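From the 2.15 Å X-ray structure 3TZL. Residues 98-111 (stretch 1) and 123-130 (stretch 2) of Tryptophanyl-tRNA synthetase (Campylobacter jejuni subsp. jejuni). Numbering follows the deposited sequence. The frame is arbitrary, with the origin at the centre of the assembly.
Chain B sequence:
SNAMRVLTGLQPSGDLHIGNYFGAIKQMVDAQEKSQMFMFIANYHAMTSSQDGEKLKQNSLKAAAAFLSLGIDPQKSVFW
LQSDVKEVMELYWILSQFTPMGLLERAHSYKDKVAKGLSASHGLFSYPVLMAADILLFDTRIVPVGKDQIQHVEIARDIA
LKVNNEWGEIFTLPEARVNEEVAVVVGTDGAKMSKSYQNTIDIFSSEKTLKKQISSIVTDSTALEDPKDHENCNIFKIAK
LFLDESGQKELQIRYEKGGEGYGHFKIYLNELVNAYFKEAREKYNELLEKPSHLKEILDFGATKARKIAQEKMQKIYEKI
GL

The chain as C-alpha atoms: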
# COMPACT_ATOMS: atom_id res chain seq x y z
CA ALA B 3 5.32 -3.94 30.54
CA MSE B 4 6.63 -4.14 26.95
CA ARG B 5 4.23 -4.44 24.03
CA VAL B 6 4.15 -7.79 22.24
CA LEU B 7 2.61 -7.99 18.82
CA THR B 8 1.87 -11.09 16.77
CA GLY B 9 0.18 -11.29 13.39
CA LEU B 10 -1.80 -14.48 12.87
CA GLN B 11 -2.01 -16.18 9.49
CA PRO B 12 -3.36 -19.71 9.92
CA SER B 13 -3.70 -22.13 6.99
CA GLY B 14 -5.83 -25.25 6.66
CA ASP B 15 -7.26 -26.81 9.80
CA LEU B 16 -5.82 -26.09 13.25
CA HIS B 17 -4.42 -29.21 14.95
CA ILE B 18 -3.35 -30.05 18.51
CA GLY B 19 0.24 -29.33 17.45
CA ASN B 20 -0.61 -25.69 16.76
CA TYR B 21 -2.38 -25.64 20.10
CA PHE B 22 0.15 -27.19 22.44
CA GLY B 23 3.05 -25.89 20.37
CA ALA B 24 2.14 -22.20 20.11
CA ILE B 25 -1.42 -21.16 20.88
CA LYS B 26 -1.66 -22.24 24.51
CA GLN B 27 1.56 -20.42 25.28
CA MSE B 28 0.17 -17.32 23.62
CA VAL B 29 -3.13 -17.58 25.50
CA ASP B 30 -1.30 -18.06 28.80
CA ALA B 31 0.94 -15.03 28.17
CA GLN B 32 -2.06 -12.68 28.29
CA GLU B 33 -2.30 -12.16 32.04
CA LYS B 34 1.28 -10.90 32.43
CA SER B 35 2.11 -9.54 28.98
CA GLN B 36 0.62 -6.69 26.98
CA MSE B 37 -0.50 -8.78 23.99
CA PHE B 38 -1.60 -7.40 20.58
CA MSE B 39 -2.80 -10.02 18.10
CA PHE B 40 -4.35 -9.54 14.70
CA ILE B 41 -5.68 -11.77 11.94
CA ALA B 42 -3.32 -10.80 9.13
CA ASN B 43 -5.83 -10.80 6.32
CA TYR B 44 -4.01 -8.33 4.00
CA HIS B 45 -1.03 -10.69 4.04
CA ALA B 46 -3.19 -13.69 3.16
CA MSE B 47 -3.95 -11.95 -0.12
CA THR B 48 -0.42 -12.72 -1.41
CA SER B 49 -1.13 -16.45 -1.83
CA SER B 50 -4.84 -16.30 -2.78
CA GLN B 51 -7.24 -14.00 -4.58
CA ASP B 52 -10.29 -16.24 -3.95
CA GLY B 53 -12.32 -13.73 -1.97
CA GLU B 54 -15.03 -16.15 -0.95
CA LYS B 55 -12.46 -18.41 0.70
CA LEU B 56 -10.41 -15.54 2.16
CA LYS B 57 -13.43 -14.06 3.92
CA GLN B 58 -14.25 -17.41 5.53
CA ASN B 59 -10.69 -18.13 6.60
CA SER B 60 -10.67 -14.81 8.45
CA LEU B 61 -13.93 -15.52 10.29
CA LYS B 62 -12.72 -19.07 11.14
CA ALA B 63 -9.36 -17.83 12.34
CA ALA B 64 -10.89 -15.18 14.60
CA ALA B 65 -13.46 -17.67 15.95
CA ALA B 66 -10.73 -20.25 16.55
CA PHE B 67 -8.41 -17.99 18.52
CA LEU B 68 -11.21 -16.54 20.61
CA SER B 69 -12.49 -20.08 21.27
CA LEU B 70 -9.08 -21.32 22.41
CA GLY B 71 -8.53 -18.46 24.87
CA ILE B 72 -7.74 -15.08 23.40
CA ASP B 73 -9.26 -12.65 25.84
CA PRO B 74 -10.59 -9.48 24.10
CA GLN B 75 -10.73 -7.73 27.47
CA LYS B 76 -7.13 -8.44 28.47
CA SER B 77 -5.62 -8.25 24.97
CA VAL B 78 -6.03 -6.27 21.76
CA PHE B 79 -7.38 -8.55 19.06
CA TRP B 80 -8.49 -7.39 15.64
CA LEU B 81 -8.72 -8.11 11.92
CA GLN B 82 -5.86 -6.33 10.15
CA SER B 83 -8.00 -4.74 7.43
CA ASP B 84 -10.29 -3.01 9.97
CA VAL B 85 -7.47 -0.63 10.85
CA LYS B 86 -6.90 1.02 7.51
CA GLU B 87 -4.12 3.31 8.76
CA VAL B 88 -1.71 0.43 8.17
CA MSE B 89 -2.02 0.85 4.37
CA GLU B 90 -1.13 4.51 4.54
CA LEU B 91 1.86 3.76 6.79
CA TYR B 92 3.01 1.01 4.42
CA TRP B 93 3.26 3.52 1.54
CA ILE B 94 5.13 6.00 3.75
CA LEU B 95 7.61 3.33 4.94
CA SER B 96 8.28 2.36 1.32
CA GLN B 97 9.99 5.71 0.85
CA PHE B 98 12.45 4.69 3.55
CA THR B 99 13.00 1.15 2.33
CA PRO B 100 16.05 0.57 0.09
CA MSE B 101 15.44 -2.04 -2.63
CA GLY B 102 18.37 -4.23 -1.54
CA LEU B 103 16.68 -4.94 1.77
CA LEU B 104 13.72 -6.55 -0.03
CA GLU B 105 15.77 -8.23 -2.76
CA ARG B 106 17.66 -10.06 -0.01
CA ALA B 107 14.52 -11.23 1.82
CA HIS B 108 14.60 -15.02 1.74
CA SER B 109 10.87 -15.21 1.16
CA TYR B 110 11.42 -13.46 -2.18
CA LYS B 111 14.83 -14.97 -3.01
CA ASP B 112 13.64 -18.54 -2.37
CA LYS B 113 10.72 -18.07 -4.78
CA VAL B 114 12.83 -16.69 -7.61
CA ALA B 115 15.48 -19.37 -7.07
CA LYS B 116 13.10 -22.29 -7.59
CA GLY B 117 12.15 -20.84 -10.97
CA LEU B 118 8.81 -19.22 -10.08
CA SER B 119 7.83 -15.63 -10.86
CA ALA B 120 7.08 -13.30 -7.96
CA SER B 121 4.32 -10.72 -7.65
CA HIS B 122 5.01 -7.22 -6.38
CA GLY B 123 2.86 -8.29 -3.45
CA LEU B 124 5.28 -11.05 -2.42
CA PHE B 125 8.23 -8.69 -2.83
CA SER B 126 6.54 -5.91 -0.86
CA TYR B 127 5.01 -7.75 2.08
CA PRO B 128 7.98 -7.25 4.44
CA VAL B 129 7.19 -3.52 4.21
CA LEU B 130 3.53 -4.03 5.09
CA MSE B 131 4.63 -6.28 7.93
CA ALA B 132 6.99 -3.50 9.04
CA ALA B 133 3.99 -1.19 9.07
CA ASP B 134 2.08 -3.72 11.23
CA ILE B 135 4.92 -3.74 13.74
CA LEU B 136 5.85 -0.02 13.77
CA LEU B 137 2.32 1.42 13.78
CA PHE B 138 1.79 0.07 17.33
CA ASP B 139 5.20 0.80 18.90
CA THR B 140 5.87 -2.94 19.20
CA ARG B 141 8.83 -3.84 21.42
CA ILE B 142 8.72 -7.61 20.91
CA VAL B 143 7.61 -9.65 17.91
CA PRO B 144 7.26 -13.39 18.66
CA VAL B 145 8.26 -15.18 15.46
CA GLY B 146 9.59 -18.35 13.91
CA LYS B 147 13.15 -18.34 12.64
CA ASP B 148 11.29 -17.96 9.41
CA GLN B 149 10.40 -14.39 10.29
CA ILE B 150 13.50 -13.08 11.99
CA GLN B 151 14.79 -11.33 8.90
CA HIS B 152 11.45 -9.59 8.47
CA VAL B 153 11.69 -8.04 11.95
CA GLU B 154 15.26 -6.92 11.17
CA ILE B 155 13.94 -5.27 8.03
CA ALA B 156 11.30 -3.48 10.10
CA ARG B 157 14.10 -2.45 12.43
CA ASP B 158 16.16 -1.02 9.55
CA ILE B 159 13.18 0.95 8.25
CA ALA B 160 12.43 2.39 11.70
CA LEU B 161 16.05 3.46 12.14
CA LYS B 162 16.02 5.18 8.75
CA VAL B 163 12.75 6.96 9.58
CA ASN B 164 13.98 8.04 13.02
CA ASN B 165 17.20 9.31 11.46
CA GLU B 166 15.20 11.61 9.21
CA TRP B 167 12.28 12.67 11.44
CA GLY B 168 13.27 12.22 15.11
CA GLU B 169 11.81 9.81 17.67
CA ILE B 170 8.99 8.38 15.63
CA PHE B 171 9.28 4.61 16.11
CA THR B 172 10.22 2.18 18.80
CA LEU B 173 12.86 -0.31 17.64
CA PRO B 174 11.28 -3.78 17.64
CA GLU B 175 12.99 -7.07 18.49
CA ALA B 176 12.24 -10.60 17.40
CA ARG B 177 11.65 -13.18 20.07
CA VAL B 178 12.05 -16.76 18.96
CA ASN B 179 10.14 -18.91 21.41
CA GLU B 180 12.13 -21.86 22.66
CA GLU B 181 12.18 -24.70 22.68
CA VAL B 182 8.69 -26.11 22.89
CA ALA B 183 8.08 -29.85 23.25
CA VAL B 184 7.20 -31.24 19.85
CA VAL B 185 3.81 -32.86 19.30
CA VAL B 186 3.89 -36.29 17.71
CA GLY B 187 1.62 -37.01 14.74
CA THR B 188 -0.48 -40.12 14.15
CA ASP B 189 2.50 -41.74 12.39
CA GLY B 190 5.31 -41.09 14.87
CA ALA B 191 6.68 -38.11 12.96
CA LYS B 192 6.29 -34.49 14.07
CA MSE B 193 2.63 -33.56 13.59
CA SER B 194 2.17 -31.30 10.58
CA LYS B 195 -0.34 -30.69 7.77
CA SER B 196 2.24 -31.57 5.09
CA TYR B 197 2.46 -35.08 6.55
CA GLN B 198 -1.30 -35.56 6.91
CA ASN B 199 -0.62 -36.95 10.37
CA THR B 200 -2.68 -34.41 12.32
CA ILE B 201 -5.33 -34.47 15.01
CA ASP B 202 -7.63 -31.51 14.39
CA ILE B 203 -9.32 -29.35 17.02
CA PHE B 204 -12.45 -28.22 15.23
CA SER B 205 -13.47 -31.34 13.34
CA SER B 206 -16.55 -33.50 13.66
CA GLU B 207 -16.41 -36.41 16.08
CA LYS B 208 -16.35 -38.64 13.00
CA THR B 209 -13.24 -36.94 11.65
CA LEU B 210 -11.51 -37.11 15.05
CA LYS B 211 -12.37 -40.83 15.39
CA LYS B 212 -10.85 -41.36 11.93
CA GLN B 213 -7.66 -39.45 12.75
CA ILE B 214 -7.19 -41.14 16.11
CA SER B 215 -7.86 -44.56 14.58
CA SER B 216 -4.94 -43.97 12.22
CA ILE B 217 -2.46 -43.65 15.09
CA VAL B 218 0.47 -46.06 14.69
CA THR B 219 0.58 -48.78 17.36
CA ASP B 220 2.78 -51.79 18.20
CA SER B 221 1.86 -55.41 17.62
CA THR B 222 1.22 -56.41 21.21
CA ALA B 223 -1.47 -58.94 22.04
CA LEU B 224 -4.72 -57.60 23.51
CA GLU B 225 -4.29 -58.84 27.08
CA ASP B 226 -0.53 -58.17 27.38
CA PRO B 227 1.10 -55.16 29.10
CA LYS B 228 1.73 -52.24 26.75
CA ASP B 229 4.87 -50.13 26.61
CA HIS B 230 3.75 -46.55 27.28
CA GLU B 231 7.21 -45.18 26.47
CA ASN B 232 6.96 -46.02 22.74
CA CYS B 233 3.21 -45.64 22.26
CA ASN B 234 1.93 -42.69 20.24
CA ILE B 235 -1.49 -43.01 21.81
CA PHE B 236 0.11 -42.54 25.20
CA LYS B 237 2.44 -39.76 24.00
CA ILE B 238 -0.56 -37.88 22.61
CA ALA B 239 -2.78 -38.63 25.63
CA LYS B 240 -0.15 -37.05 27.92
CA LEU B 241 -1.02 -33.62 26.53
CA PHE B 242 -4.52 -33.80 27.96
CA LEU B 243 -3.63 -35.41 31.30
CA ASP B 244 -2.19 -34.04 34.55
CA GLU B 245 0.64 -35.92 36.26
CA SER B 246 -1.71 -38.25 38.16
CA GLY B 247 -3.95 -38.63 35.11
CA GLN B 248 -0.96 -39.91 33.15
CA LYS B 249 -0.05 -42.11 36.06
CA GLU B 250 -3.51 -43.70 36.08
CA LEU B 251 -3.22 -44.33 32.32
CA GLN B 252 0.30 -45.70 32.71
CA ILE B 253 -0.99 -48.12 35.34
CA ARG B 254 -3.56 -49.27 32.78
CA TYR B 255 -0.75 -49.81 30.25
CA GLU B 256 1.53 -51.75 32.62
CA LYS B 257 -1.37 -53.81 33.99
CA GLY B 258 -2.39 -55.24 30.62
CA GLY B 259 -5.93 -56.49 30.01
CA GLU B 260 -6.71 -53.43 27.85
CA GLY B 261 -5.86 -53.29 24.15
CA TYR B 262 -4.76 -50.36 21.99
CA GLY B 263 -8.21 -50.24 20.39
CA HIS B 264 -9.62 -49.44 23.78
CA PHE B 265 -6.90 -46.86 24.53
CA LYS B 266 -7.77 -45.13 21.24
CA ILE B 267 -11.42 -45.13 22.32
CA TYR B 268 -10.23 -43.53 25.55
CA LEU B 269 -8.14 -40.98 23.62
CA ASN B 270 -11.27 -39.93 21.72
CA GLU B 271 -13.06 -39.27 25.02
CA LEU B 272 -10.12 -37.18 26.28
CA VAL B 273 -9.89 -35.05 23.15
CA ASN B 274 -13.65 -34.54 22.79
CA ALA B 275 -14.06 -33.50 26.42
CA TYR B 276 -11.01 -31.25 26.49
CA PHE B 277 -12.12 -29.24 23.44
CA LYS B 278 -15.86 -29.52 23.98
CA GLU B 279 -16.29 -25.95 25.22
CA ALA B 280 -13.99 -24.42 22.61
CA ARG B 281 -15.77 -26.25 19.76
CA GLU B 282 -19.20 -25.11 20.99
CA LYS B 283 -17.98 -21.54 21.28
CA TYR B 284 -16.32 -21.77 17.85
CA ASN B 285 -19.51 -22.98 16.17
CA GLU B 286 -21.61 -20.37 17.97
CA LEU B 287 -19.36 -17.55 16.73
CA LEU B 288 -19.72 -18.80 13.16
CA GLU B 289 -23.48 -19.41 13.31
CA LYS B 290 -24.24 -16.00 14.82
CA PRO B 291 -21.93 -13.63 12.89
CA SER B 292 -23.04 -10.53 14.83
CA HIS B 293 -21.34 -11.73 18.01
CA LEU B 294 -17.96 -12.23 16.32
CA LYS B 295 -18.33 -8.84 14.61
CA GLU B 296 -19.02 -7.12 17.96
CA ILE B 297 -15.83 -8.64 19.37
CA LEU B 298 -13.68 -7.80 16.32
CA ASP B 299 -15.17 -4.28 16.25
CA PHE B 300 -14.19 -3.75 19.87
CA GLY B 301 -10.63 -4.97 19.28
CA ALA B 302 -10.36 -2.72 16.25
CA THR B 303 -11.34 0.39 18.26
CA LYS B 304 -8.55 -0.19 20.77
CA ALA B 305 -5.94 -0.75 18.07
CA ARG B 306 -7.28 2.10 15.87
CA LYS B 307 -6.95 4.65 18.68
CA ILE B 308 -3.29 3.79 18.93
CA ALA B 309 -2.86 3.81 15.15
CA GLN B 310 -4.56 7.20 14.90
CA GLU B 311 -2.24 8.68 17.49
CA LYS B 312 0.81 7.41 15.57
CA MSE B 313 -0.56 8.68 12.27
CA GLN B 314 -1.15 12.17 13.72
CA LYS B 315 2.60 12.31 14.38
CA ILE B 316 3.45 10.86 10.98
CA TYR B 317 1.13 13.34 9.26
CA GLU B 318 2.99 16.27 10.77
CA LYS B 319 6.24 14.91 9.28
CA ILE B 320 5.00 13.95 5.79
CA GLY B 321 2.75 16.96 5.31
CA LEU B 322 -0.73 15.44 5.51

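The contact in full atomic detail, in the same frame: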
# COMPACT_ATOMS: atom_id res chain seq x y z
N PHE B 98 11.27 4.87 2.72
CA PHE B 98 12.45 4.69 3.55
C PHE B 98 13.00 3.28 3.45
O PHE B 98 13.83 2.88 4.25
CB PHE B 98 12.11 4.98 5.01
CG PHE B 98 11.70 6.40 5.28
CD1 PHE B 98 12.66 7.36 5.62
CD2 PHE B 98 10.37 6.76 5.24
CE1 PHE B 98 12.29 8.67 5.89
CE2 PHE B 98 9.98 8.07 5.52
CZ PHE B 98 10.94 9.02 5.84
N THR B 99 12.54 2.52 2.47
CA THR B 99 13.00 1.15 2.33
C THR B 99 13.90 1.02 1.09
O THR B 99 13.41 1.12 -0.03
CB THR B 99 11.79 0.19 2.19
OG1 THR B 99 10.93 0.35 3.33
CG2 THR B 99 12.26 -1.28 2.10
N PRO B 100 15.21 0.80 1.28
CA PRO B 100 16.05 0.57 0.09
C PRO B 100 15.71 -0.77 -0.55
O PRO B 100 15.45 -1.74 0.18
CB PRO B 100 17.49 0.52 0.65
CG PRO B 100 17.39 0.98 2.11
CD PRO B 100 15.97 0.66 2.54
N MSE B 101 15.73 -0.83 -1.87
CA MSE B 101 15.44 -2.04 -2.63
C MSE B 101 16.22 -3.27 -2.18
O MSE B 101 15.64 -4.36 -2.07
CB MSE B 101 15.67 -1.80 -4.13
CG MSE B 101 14.57 -1.00 -4.79
SE MSE B 101 12.81 -1.90 -4.78
CE MSE B 101 13.15 -3.12 -6.25
N GLY B 102 17.52 -3.12 -1.92
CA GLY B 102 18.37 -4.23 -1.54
C GLY B 102 17.88 -5.00 -0.32
O GLY B 102 18.07 -6.21 -0.20
N LEU B 103 17.25 -4.29 0.60
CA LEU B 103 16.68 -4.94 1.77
C LEU B 103 15.63 -5.99 1.37
O LEU B 103 15.54 -7.05 1.99
CB LEU B 103 16.03 -3.89 2.68
CG LEU B 103 16.50 -3.72 4.12
CD1 LEU B 103 17.99 -3.48 4.21
CD2 LEU B 103 15.72 -2.58 4.77
N LEU B 104 14.84 -5.69 0.35
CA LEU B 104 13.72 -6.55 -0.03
C LEU B 104 14.19 -7.61 -1.01
O LEU B 104 13.65 -8.72 -1.02
CB LEU B 104 12.56 -5.74 -0.64
CG LEU B 104 11.88 -4.70 0.27
CD1 LEU B 104 10.87 -3.87 -0.51
CD2 LEU B 104 11.22 -5.35 1.48
N GLU B 105 15.18 -7.27 -1.83
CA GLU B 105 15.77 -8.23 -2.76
C GLU B 105 16.49 -9.34 -2.01
O GLU B 105 16.63 -10.45 -2.53
CB GLU B 105 16.74 -7.53 -3.73
CG GLU B 105 16.04 -6.66 -4.76
CD GLU B 105 16.98 -5.71 -5.49
OE1 GLU B 105 18.20 -5.73 -5.21
OE2 GLU B 105 16.50 -4.94 -6.35
N ARG B 106 16.95 -9.06 -0.80
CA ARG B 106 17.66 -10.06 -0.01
C ARG B 106 16.74 -10.89 0.89
O ARG B 106 17.18 -11.88 1.48
CB ARG B 106 18.78 -9.42 0.81
CG ARG B 106 19.96 -8.97 -0.04
CD ARG B 106 21.03 -8.31 0.80
NE ARG B 106 21.42 -7.04 0.19
CZ ARG B 106 21.23 -5.86 0.76
NH1 ARG B 106 20.68 -5.77 1.96
NH2 ARG B 106 21.62 -4.76 0.13
N ALA B 107 15.48 -10.48 1.01
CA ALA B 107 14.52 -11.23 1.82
C ALA B 107 14.41 -12.66 1.28
O ALA B 107 14.20 -12.87 0.08
CB ALA B 107 13.16 -10.54 1.80
N HIS B 108 14.59 -13.63 2.16
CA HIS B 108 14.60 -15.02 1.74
C HIS B 108 13.27 -15.43 1.14
O HIS B 108 13.23 -16.18 0.17
CB HIS B 108 14.97 -15.93 2.91
CG HIS B 108 16.42 -15.86 3.28
ND1 HIS B 108 17.43 -16.28 2.44
CD2 HIS B 108 17.03 -15.41 4.41
CE1 HIS B 108 18.60 -16.10 3.02
NE2 HIS B 108 18.39 -15.57 4.22
N SER B 109 12.19 -14.90 1.67
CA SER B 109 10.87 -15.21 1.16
C SER B 109 10.73 -14.86 -0.32
O SER B 109 10.02 -15.51 -1.03
CB SER B 109 9.77 -14.55 2.00
OG SER B 109 10.10 -13.22 2.39
N TYR B 110 11.42 -13.84 -0.76
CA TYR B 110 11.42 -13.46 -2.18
C TYR B 110 12.52 -14.20 -2.95
O TYR B 110 12.28 -14.72 -4.03
CB TYR B 110 11.57 -11.95 -2.34
CG TYR B 110 11.86 -11.48 -3.76
CD1 TYR B 110 10.84 -11.35 -4.69
CD2 TYR B 110 13.16 -11.16 -4.15
CE1 TYR B 110 11.10 -10.92 -5.98
CE2 TYR B 110 13.43 -10.72 -5.45
CZ TYR B 110 12.39 -10.61 -6.36
OH TYR B 110 12.64 -10.18 -7.65
N LYS B 111 13.72 -14.24 -2.38
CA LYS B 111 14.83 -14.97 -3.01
C LYS B 111 14.51 -16.45 -3.23
O LYS B 111 14.78 -16.97 -4.30
CB LYS B 111 16.13 -14.84 -2.20
CG LYS B 111 16.79 -13.49 -2.30
CD LYS B 111 18.23 -13.58 -2.81
CE LYS B 111 19.15 -14.27 -1.82
NZ LYS B 111 20.54 -14.40 -2.36
N GLY B 123 3.40 -8.03 -4.77
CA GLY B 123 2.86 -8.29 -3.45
C GLY B 123 3.77 -9.13 -2.57
O GLY B 123 3.97 -8.81 -1.41
N LEU B 124 4.31 -10.21 -3.14
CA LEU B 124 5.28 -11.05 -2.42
C LEU B 124 6.53 -10.28 -2.06
O LEU B 124 7.05 -10.41 -0.96
CB LEU B 124 5.68 -12.28 -3.24
CG LEU B 124 6.71 -13.19 -2.56
CD1 LEU B 124 6.18 -13.71 -1.23
CD2 LEU B 124 7.13 -14.34 -3.45
N PHE B 125 7.03 -9.51 -3.01
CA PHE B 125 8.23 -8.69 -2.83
C PHE B 125 8.03 -7.64 -1.74
O PHE B 125 8.93 -7.36 -0.95
CB PHE B 125 8.54 -8.00 -4.17
CG PHE B 125 9.80 -7.19 -4.17
CD1 PHE B 125 11.03 -7.80 -4.24
CD2 PHE B 125 9.75 -5.80 -4.15
CE1 PHE B 125 12.21 -7.05 -4.26
CE2 PHE B 125 10.91 -5.05 -4.17
CZ PHE B 125 12.14 -5.68 -4.22
N SER B 126 6.83 -7.06 -1.70
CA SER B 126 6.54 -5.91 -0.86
C SER B 126 6.05 -6.24 0.54
O SER B 126 6.04 -5.38 1.42
CB SER B 126 5.51 -5.02 -1.53
OG SER B 126 5.92 -4.66 -2.83
N TYR B 127 5.61 -7.47 0.77
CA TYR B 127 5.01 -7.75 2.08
C TYR B 127 5.85 -7.52 3.34
O TYR B 127 5.28 -7.22 4.38
CB TYR B 127 4.27 -9.09 2.10
CG TYR B 127 5.05 -10.27 2.61
CD1 TYR B 127 5.16 -10.53 3.97
CD2 TYR B 127 5.62 -11.16 1.72
CE1 TYR B 127 5.86 -11.65 4.43
CE2 TYR B 127 6.32 -12.27 2.17
CZ TYR B 127 6.44 -12.51 3.51
OH TYR B 127 7.12 -13.63 3.91
N PRO B 128 7.20 -7.66 3.27
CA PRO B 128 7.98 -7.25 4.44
C PRO B 128 7.79 -5.79 4.83
O PRO B 128 7.95 -5.47 6.01
CB PRO B 128 9.43 -7.45 3.98
CG PRO B 128 9.34 -8.55 2.96
CD PRO B 128 8.05 -8.31 2.25
N VAL B 129 7.46 -4.92 3.87
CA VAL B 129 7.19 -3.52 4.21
C VAL B 129 5.84 -3.37 4.93
O VAL B 129 5.72 -2.60 5.88
CB VAL B 129 7.22 -2.59 2.96
CG1 VAL B 129 7.12 -1.13 3.39
CG2 VAL B 129 8.51 -2.78 2.17
N LEU B 130 4.84 -4.13 4.48
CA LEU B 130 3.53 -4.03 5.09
C LEU B 130 3.63 -4.58 6.50
O LEU B 130 3.09 -4.00 7.46
CB LEU B 130 2.47 -4.79 4.28
CG LEU B 130 1.08 -4.89 4.93
CD1 LEU B 130 0.50 -3.52 5.29
CD2 LEU B 130 0.15 -5.62 4.00
O HOH W 1 10.98 -8.84 -0.27
O HOH W 2 9.52 -11.49 0.57

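Packing of residues 98-111 against the helix of residues 123-130 in tryptophanyl-tRNA synthetase. The helix at 101-105 crosses helix 123-130 at 113°, with the axes 9.4 Å apart at closest approach, and the contact buries 570 Å² in total. Its main bump is Phe125, which has the largest covered area of any residue here. The CA-to-CB bond of Phe125 points sideways, but chi1 in the t well brings the ring into a hollow formed by Met101, Leu104, Glu105 and Tyr110. Leu104 closes over one face of the ring: its CB lies 4.0 Å from the ring centroid, 25° off the normal, in a CH-pi contact, and 3.6 Å from CZ of Phe125. The SE of Met101, a selenomethionine, lies at the edge of the Phe125 ring, 4.9 Å from its centroid; three successive m rotamers bring Met101 CE to 3.4 Å from Phe125 CZ. The CA-to-CB bond of Glu105 points away, yet its backbone N and its CG line this part of the hollow, 3.8 Å and 3.9 Å from Phe125 CE1. Tyr110 completes the pocket by offering a ring face to the edge of Phe125, the planes inclined at 75° and the centroids 4.8 Å apart; Tyr110 CE1 comes within 3.6 Å of Phe125 CD1.

Leu104 is itself a bump, pointing toward the second helix. Leu104 CD2 fits between Pro128 and Val129, 3.7 Å from Pro128 CB and 3.8 Å from Val129 CG2, and Leu104 CD1 also lies 3.7 Å from Val129 CG2. That same Val129 methyl also meets CG2 of Thr99, at 4.0 Å, extending the apolar surface beyond Leu104. Packing is looser at Ala107, the N-cap residue of the following helix, where the small CB only approaches Pro128 CG, at 4.5 Å. Pro128 has no amide hydrogen to give to the preceding turn, and the helix is kinked here.

Near Ser109 the contact mixes apolar and polar groups. Leu124 reaches the backbone of Ser109, with CD2 3.9 Å from the carbonyl O, while Ser109 OG lies 3.4 Å from Tyr127 OH. Two waters bridge the stretches. Water 1 donates to Leu104 O (2.8 Å from the water O) and to Phe125 O (2.6 Å from the water O), linking the backbone of Phe125 to that of Leu104, whose CB covers a face of the Phe125 ring. Water 2 donates to Leu124 O, 3.1 Å from its own O, and is hydrogen-bonded to Ser109 OG at 2.6 Å.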